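Local coordinates for protein dermonecrotic toxin (Pasteurella multocida, PDB 2EBF) that acts as a potent mitogen and dermonecrotic toxin that induces bone resorption and is associated with the severe progressive form of atrophic rhinitis in pigs, at residues A[72-84]-A[92-104]. Numbering follows the deposited sequence.
With GLC (alpha-D-glucopyranose), chain C.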
ATOM      1  N   TYR A  72      32.044  10.036   9.077  1.00 32.67           N
ATOM      2  CA  TYR A  72      31.965   9.826  10.521  1.00 32.00           C
ATOM      3  C   TYR A  72      31.097  10.892  11.193  1.00 32.13           C
ATOM      4  O   TYR A  72      30.261  10.572  12.043  1.00 31.71           O
ATOM      5  CB  TYR A  72      33.378   9.789  11.109  1.00 31.78           C
ATOM      6  CG  TYR A  72      33.492   9.491  12.601  1.00 31.39           C
ATOM      7  CD1 TYR A  72      34.620   9.896  13.316  1.00 31.04           C
ATOM      8  CD2 TYR A  72      32.483   8.819  13.292  1.00 30.62           C
ATOM      9  CE1 TYR A  72      34.746   9.623  14.687  1.00 31.79           C
ATOM     10  CE2 TYR A  72      32.599   8.542  14.651  1.00 31.21           C
ATOM     11  CZ  TYR A  72      33.726   8.945  15.343  1.00 31.28           C
ATOM     12  OH  TYR A  72      33.826   8.678  16.688  1.00 31.10           O
ATOM     13  N   LYS A  73      31.279  12.152  10.798  1.00 32.17           N
ATOM     14  CA  LYS A  73      30.439  13.236  11.300  1.00 32.65           C
ATOM     15  C   LYS A  73      28.950  12.963  11.077  1.00 31.98           C
ATOM     16  O   LYS A  73      28.146  13.153  11.981  1.00 31.78           O
ATOM     17  CB  LYS A  73      30.847  14.578  10.684  1.00 32.98           C
ATOM     18  CG  LYS A  73      29.763  15.650  10.769  1.00 36.33           C
ATOM     19  CD  LYS A  73      30.302  17.080  10.796  1.00 40.30           C
ATOM     20  CE  LYS A  73      31.113  17.423   9.561  1.00 43.25           C
ATOM     21  NZ  LYS A  73      32.575  17.200   9.800  1.00 46.27           N
ATOM     22  N   ARG A  74      28.589  12.504   9.879  1.00 31.50           N
ATOM     23  CA  ARG A  74      27.191  12.209   9.566  1.00 31.26           C
ATOM     24  C   ARG A  74      26.656  11.007  10.340  1.00 30.00           C
ATOM     25  O   ARG A  74      25.479  10.954  10.667  1.00 29.87           O
ATOM     26  CB  ARG A  74      26.998  12.006   8.067  1.00 31.87           C
ATOM     27  CG  ARG A  74      26.984  13.316   7.288  1.00 35.74           C
ATOM     28  CD  ARG A  74      26.562  13.087   5.858  1.00 41.46           C
ATOM     29  NE  ARG A  74      27.571  12.309   5.151  1.00 45.29           N
ATOM     30  CZ  ARG A  74      28.294  12.753   4.129  1.00 47.29           C
ATOM     31  NH1 ARG A  74      28.113  13.987   3.656  1.00 47.81           N
ATOM     32  NH2 ARG A  74      29.194  11.947   3.573  1.00 47.91           N
ATOM     33  N   ILE A  75      27.529  10.052  10.632  1.00 29.11           N
ATOM     34  CA  ILE A  75      27.168   8.912  11.478  1.00 28.63           C
ATOM     35  C   ILE A  75      26.841   9.372  12.913  1.00 28.65           C
ATOM     36  O   ILE A  75      25.807   8.991  13.475  1.00 28.06           O
ATOM     37  CB  ILE A  75      28.260   7.806  11.398  1.00 28.59           C
ATOM     38  CG1 ILE A  75      28.060   6.992  10.100  1.00 28.40           C
ATOM     39  CG2 ILE A  75      28.250   6.905  12.634  1.00 28.25           C
ATOM     40  CD1 ILE A  75      29.264   6.166   9.666  1.00 28.02           C
ATOM     41  N   LEU A  76      27.704  10.221  13.471  1.00 28.61           N
ATOM     42  CA  LEU A  76      27.501  10.809  14.806  1.00 28.63           C
ATOM     43  C   LEU A  76      26.249  11.667  14.868  1.00 28.34           C
ATOM     44  O   LEU A  76      25.498  11.625  15.856  1.00 28.60           O
ATOM     45  CB  LEU A  76      28.711  11.668  15.199  1.00 28.71           C
ATOM     46  CG  LEU A  76      29.975  10.935  15.638  1.00 29.81           C
ATOM     47  CD1 LEU A  76      31.146  11.915  15.689  1.00 31.20           C
ATOM     48  CD2 LEU A  76      29.773  10.255  16.998  1.00 29.44           C
ATOM     49  N   ALA A  77      26.026  12.447  13.813  1.00 28.05           N
ATOM     50  CA  ALA A  77      24.839  13.301  13.716  1.00 27.69           C
ATOM     51  C   ALA A  77      23.564  12.472  13.716  1.00 27.66           C
ATOM     52  O   ALA A  77      22.611  12.796  14.424  1.00 27.55           O
ATOM     53  CB  ALA A  77      24.902  14.170  12.469  1.00 27.62           C
ATOM     54  N   LYS A  78      23.549  11.407  12.912  1.00 27.57           N
ATOM     55  CA  LYS A  78      22.390  10.516  12.830  1.00 27.37           C
ATOM     56  C   LYS A  78      22.147   9.763  14.146  1.00 27.42           C
ATOM     57  O   LYS A  78      21.000   9.573  14.557  1.00 27.35           O
ATOM     58  CB  LYS A  78      22.514   9.535  11.657  1.00 27.23           C
ATOM     59  CG  LYS A  78      21.239   8.706  11.448  1.00 27.52           C
ATOM     60  CD  LYS A  78      20.782   8.666  10.006  1.00 31.19           C
ATOM     61  CE  LYS A  78      20.699  10.051   9.416  1.00 31.48           C
ATOM     62  NZ  LYS A  78      19.759  10.182   8.277  1.00 31.40           N
ATOM     63  N   LEU A  79      23.218   9.339  14.802  1.00 27.24           N
ATOM     64  CA  LEU A  79      23.080   8.672  16.097  1.00 27.50           C
ATOM     65  C   LEU A  79      22.417   9.625  17.099  1.00 27.92           C
ATOM     66  O   LEU A  79      21.540   9.223  17.866  1.00 27.94           O
ATOM     67  CB  LEU A  79      24.440   8.234  16.630  1.00 27.43           C
ATOM     68  CG  LEU A  79      24.594   6.861  17.309  1.00 28.14           C
ATOM     69  CD1 LEU A  79      25.733   6.878  18.306  1.00 26.33           C
ATOM     70  CD2 LEU A  79      23.305   6.280  17.902  1.00 27.40           C
ATOM     71  N   GLN A  80      22.828  10.890  17.078  1.00 28.49           N
ATOM     72  CA  GLN A  80      22.234  11.879  17.966  1.00 29.48           C
ATOM     73  C   GLN A  80      20.745  12.069  17.694  1.00 29.54           C
ATOM     74  O   GLN A  80      19.954  12.106  18.633  1.00 29.79           O
ATOM     75  CB  GLN A  80      22.972  13.217  17.905  1.00 29.62           C
ATOM     76  CG  GLN A  80      22.489  14.201  18.971  1.00 32.18           C
ATOM     77  CD  GLN A  80      22.626  13.652  20.390  1.00 35.74           C
ATOM     78  OE1 GLN A  80      21.632  13.297  21.030  1.00 39.67           O
ATOM     79  NE2 GLN A  80      23.861  13.564  20.878  1.00 37.21           N
ATOM     80  N   ARG A  81      20.375  12.175  16.416  1.00 29.47           N
ATOM     81  CA  ARG A  81      18.968  12.305  16.022  1.00 30.36           C
ATOM     82  C   ARG A  81      18.129  11.129  16.515  1.00 29.46           C
ATOM     83  O   ARG A  81      16.985  11.318  16.922  1.00 29.93           O
ATOM     84  CB  ARG A  81      18.815  12.451  14.501  1.00 30.39           C
ATOM     85  CG  ARG A  81      19.162  13.835  13.954  1.00 32.62           C
ATOM     86  CD  ARG A  81      18.629  14.024  12.517  1.00 33.34           C
ATOM     87  NE  ARG A  81      17.163  14.102  12.474  1.00 39.71           N
ATOM     88  CZ  ARG A  81      16.405  13.904  11.391  1.00 41.73           C
ATOM     89  NH1 ARG A  81      16.944  13.607  10.208  1.00 41.47           N
ATOM     90  NH2 ARG A  81      15.084  13.996  11.496  1.00 43.30           N
ATOM     91  N   ILE A  82      18.693   9.918  16.467  1.00 28.64           N
ATOM     92  CA  ILE A  82      18.001   8.717  16.945  1.00 28.03           C
ATOM     93  C   ILE A  82      17.669   8.847  18.428  1.00 28.40           C
ATOM     94  O   ILE A  82      16.521   8.634  18.838  1.00 28.06           O
ATOM     95  CB  ILE A  82      18.841   7.443  16.669  1.00 27.74           C
ATOM     96  CG1 ILE A  82      18.803   7.125  15.174  1.00 27.42           C
ATOM     97  CG2 ILE A  82      18.337   6.230  17.478  1.00 27.13           C
ATOM     98  CD1 ILE A  82      19.997   6.376  14.697  1.00 24.52           C
ATOM     99  N   HIS A  83      18.669   9.232  19.215  1.00 29.44           N
ATOM    100  CA  HIS A  83      18.507   9.390  20.661  1.00 30.90           C
ATOM    101  C   HIS A  83      17.585  10.551  21.051  1.00 32.10           C
ATOM    102  O   HIS A  83      16.986  10.528  22.128  1.00 32.09           O
ATOM    103  CB  HIS A  83      19.874   9.496  21.352  1.00 30.55           C
ATOM    104  CG  HIS A  83      20.583   8.178  21.471  1.00 30.80           C
ATOM    105  ND1 HIS A  83      20.304   7.270  22.474  1.00 30.50           N
ATOM    106  CD2 HIS A  83      21.548   7.606  20.707  1.00 30.09           C
ATOM    107  CE1 HIS A  83      21.066   6.201  22.323  1.00 31.05           C
ATOM    108  NE2 HIS A  83      21.836   6.383  21.264  1.00 30.81           N
ATOM    109  N   ASN A  84      17.474  11.548  20.173  1.00 33.05           N
ATOM    110  CA  ASN A  84      16.572  12.682  20.388  1.00 34.59           C
ATOM    111  C   ASN A  84      15.152  12.455  19.874  1.00 35.01           C
ATOM    112  O   ASN A  84      14.267  13.263  20.137  1.00 35.21           O
ATOM    113  CB  ASN A  84      17.138  13.959  19.756  1.00 34.85           C
ATOM    114  CG  ASN A  84      18.400  14.448  20.441  1.00 36.99           C
ATOM    115  OD1 ASN A  84      18.746  14.013  21.547  1.00 39.26           O
ATOM    116  ND2 ASN A  84      19.100  15.367  19.782  1.00 38.16           N
ATOM    117  N   GLN A  92      12.673   4.495  14.369  1.00 25.94           N
ATOM    118  CA  GLN A  92      13.099   3.271  13.664  1.00 25.38           C
ATOM    119  C   GLN A  92      13.552   3.595  12.238  1.00 25.55           C
ATOM    120  O   GLN A  92      14.469   2.961  11.726  1.00 25.19           O
ATOM    121  CB  GLN A  92      12.065   2.137  13.727  1.00 25.47           C
ATOM    122  CG  GLN A  92      10.717   2.351  13.013  1.00 27.01           C
ATOM    123  CD  GLN A  92      10.616   1.687  11.634  1.00 25.89           C
ATOM    124  OE1 GLN A  92       9.513   1.400  11.148  1.00 27.87           O
ATOM    125  NE2 GLN A  92      11.747   1.482  10.986  1.00 23.64           N
ATOM    126  N   GLY A  93      12.928   4.596  11.617  1.00 25.43           N
ATOM    127  CA  GLY A  93      13.352   5.064  10.282  1.00 25.11           C
ATOM    128  C   GLY A  93      14.787   5.549  10.280  1.00 25.64           C
ATOM    129  O   GLY A  93      15.567   5.173   9.414  1.00 25.65           O
ATOM    130  N   LEU A  94      15.121   6.406  11.242  1.00 25.44           N
ATOM    131  CA  LEU A  94      16.486   6.899  11.429  1.00 26.16           C
ATOM    132  C   LEU A  94      17.498   5.790  11.722  1.00 26.12           C
ATOM    133  O   LEU A  94      18.640   5.833  11.245  1.00 26.36           O
ATOM    134  CB  LEU A  94      16.516   7.932  12.556  1.00 26.34           C
ATOM    135  CG  LEU A  94      15.825   9.260  12.238  1.00 27.72           C
ATOM    136  CD1 LEU A  94      15.533  10.026  13.528  1.00 29.90           C
ATOM    137  CD2 LEU A  94      16.648  10.113  11.262  1.00 29.51           C
ATOM    138  N   MET A  95      17.082   4.821  12.530  1.00 25.60           N
ATOM    139  CA  MET A  95      17.925   3.652  12.821  1.00 25.93           C
ATOM    140  C   MET A  95      18.286   2.870  11.571  1.00 25.06           C
ATOM    141  O   MET A  95      19.451   2.531  11.369  1.00 24.40           O
ATOM    142  CB  MET A  95      17.255   2.761  13.855  1.00 25.57           C
ATOM    143  CG  MET A  95      17.304   3.394  15.228  1.00 26.03           C
ATOM    144  SD  MET A  95      16.128   2.722  16.394  1.00 28.06           S
ATOM    145  CE  MET A  95      16.944   1.190  16.865  1.00 24.23           C
ATOM    146  N   HIS A  96      17.302   2.619  10.713  1.00 24.81           N
ATOM    147  CA  HIS A  96      17.582   1.963   9.428  1.00 24.93           C
ATOM    148  C   HIS A  96      18.531   2.804   8.554  1.00 25.34           C
ATOM    149  O   HIS A  96      19.425   2.258   7.918  1.00 25.87           O
ATOM    150  CB  HIS A  96      16.288   1.655   8.663  1.00 24.77           C
ATOM    151  CG  HIS A  96      15.525   0.468   9.184  1.00 24.26           C
ATOM    152  ND1 HIS A  96      14.313   0.591   9.827  1.00 20.73           N
ATOM    153  CD2 HIS A  96      15.776  -0.864   9.115  1.00 24.57           C
ATOM    154  CE1 HIS A  96      13.853  -0.611  10.140  1.00 25.63           C
ATOM    155  NE2 HIS A  96      14.727  -1.510   9.726  1.00 24.02           N
ATOM    156  N   GLU A  97      18.338   4.127   8.538  1.00 25.30           N
ATOM    157  CA  GLU A  97      19.229   5.043   7.827  1.00 25.81           C
ATOM    158  C   GLU A  97      20.670   4.941   8.336  1.00 25.64           C
ATOM    159  O   GLU A  97      21.615   4.894   7.527  1.00 24.99           O
ATOM    160  CB  GLU A  97      18.718   6.490   7.922  1.00 25.73           C
ATOM    161  CG  GLU A  97      17.414   6.748   7.141  1.00 26.51           C
ATOM    162  CD  GLU A  97      16.825   8.142   7.378  1.00 27.95           C
ATOM    163  OE1 GLU A  97      17.421   8.931   8.121  1.00 30.47           O
ATOM    164  OE2 GLU A  97      15.756   8.450   6.816  1.00 32.11           O
ATOM    165  N   LEU A  98      20.838   4.878   9.657  1.00 25.09           N
ATOM    166  CA  LEU A  98      22.171   4.727  10.254  1.00 25.89           C
ATOM    167  C   LEU A  98      22.815   3.413   9.842  1.00 26.12           C
ATOM    168  O   LEU A  98      24.019   3.363   9.565  1.00 25.83           O
ATOM    169  CB  LEU A  98      22.107   4.775  11.781  1.00 25.73           C
ATOM    170  CG  LEU A  98      23.255   5.480  12.536  1.00 27.05           C
ATOM    171  CD1 LEU A  98      23.356   5.058  13.995  1.00 26.09           C
ATOM    172  CD2 LEU A  98      24.634   5.481  11.843  1.00 26.31           C
ATOM    173  N   MET A  99      22.019   2.349   9.825  1.00 26.81           N
ATOM    174  CA  MET A  99      22.513   1.059   9.352  1.00 28.30           C
ATOM    175  C   MET A  99      23.094   1.212   7.942  1.00 27.09           C
ATOM    176  O   MET A  99      24.203   0.756   7.688  1.00 26.47           O
ATOM    177  CB  MET A  99      21.407   0.004   9.353  1.00 28.55           C
ATOM    178  CG  MET A  99      20.930  -0.470  10.727  1.00 30.51           C
ATOM    179  SD  MET A  99      19.643  -1.706  10.440  1.00 33.21           S
ATOM    180  CE  MET A  99      18.984  -1.876  12.082  1.00 33.90           C
ATOM    181  N   GLU A 100      22.356   1.871   7.039  1.00 27.06           N
ATOM    182  CA  GLU A 100      22.870   2.092   5.678  1.00 27.17           C
ATOM    183  C   GLU A 100      24.185   2.889   5.667  1.00 27.32           C
ATOM    184  O   GLU A 100      25.128   2.507   4.967  1.00 26.80           O
ATOM    185  CB  GLU A 100      21.839   2.713   4.721  1.00 27.14           C
ATOM    186  CG  GLU A 100      22.443   2.934   3.304  1.00 27.61           C
ATOM    187  CD  GLU A 100      21.473   3.482   2.265  1.00 27.41           C
ATOM    188  OE1 GLU A 100      20.239   3.398   2.443  1.00 26.60           O
ATOM    189  OE2 GLU A 100      21.966   4.000   1.238  1.00 30.35           O
ATOM    190  N   LEU A 101      24.256   3.972   6.449  1.00 27.44           N
ATOM    191  CA  LEU A 101      25.497   4.752   6.547  1.00 27.44           C
ATOM    192  C   LEU A 101      26.695   3.883   6.921  1.00 27.63           C
ATOM    193  O   LEU A 101      27.779   4.040   6.359  1.00 27.87           O
ATOM    194  CB  LEU A 101      25.357   5.902   7.555  1.00 28.07           C
ATOM    195  CG  LEU A 101      24.303   6.975   7.267  1.00 27.20           C
ATOM    196  CD1 LEU A 101      24.459   8.128   8.236  1.00 28.93           C
ATOM    197  CD2 LEU A 101      24.416   7.462   5.834  1.00 27.78           C
ATOM    198  N   ILE A 102      26.482   2.987   7.859  1.00 27.68           N
ATOM    199  CA  ILE A 102      27.495   2.070   8.273  1.00 28.03           C
ATOM    200  C   ILE A 102      27.853   1.058   7.191  1.00 28.16           C
ATOM    201  O   ILE A 102      28.987   0.836   6.940  1.00 28.01           O
ATOM    202  CB  ILE A 102      27.133   1.398   9.586  1.00 28.16           C
ATOM    203  CG1 ILE A 102      27.024   2.448  10.683  1.00 29.18           C
ATOM    204  CG2 ILE A 102      28.093   0.372   9.942  1.00 26.82           C
ATOM    205  CD1 ILE A 102      26.436   1.940  11.909  1.00 35.44           C
ATOM    206  N   ASP A 103      26.854   0.484   6.553  1.00 27.91           N
ATOM    207  CA  ASP A 103      27.051  -0.358   5.363  1.00 27.86           C
ATOM    208  C   ASP A 103      27.960   0.309   4.325  1.00 28.16           C
ATOM    209  O   ASP A 103      28.919  -0.297   3.844  1.00 27.95           O
ATOM    210  CB  ASP A 103      25.705  -0.686   4.702  1.00 27.49           C
ATOM    211  CG  ASP A 103      24.859  -1.654   5.504  1.00 28.45           C
ATOM    212  OD1 ASP A 103      25.373  -2.335   6.427  1.00 27.58           O
ATOM    213  OD2 ASP A 103      23.649  -1.727   5.200  1.00 28.49           O
ATOM    214  N   LEU A 104      27.642   1.559   3.988  1.00 27.86           N
ATOM    215  CA  LEU A 104      28.352   2.309   2.966  1.00 28.36           C
ATOM    216  C   LEU A 104      29.790   2.616   3.387  1.00 29.18           C
ATOM    217  O   LEU A 104      30.710   2.511   2.578  1.00 28.40           O
ATOM    218  CB  LEU A 104      27.616   3.613   2.651  1.00 28.34           C
ATOM    219  CG  LEU A 104      26.274   3.510   1.912  1.00 28.61           C
ATOM    220  CD1 LEU A 104      25.588   4.868   1.871  1.00 28.80           C
ATOM    221  CD2 LEU A 104      26.457   2.968   0.493  1.00 29.00           C
TER
HETATM  222  C1  GLC C   2      22.823  -7.453   3.981  1.00 45.24           C
HETATM  223  C2  GLC C   2      22.907  -7.959   2.542  1.00 45.23           C
HETATM  224  C3  GLC C   2      24.378  -8.160   2.158  1.00 45.51           C
HETATM  225  C4  GLC C   2      25.173  -6.870   2.356  1.00 45.92           C
HETATM  226  C5  GLC C   2      24.968  -6.309   3.769  1.00 45.05           C
HETATM  227  C6  GLC C   2      25.545  -4.905   3.887  1.00 45.05           C
HETATM  228  O1  GLC C   2      23.347  -8.470   4.837  1.00 44.52           O
HETATM  229  O2  GLC C   2      22.172  -9.184   2.416  1.00 44.04           O
HETATM  230  O3  GLC C   2      24.524  -8.597   0.806  1.00 45.77           O
HETATM  231  O4  GLC C   2      26.568  -7.129   2.116  1.00 46.56           O
HETATM  232  O5  GLC C   2      23.574  -6.231   4.105  1.00 44.92           O
HETATM  233  O6  GLC C   2      24.839  -4.045   2.984  1.00 44.25           O
HETATM  234  O   HOH W   1      15.487  11.228   8.251  1.00 55.95           O
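Leu98 and Lys78 are reciprocal knobs in an antiparallel helical hairpin of the toxin's C-terminal region, within its membrane localization domain; the axes of 72-84 and 92-104 approach to 9.1 Å at 161°. Leu98 sits among Ile75, Lys78, Leu79 and Ile82, and its two methyls divide the work: CD1 lies 3.7 Å from Ile82 CD1, while CD2 reaches Ile75 CG2 at 4.0 Å. Packing is tight here. Ile82 CG1 lies 3.6 Å from Leu94 CB as the two side chains slide past each other in opposite directions, and Ile82 CG2, anti to the backbone N, meets Met95 CG crosswise. Helix 115-129 covers this buried side, with Phe118 on Ile75 and Leu129 on Met95.

The other flank is polar and more exposed. Lys78 enters the hole formed by Leu94, Glu97, Leu98 and Leu101; its CG is anti to the backbone N (chi1 -173°), and bends at chi2 and chi3 carry NZ to the carboxylate. Leu94 CD2 lies over one face of the Arg81 guanidinium, offset toward its rim, and Arg81 NH1 gives a weak 3.4 Å bond to a water that donates to Glu97 OE1. Glu97 OE1 also takes the salt bridge from Lys78 NZ at 2.7 Å, met on the anti side of the carboxylate and 35° out of its plane.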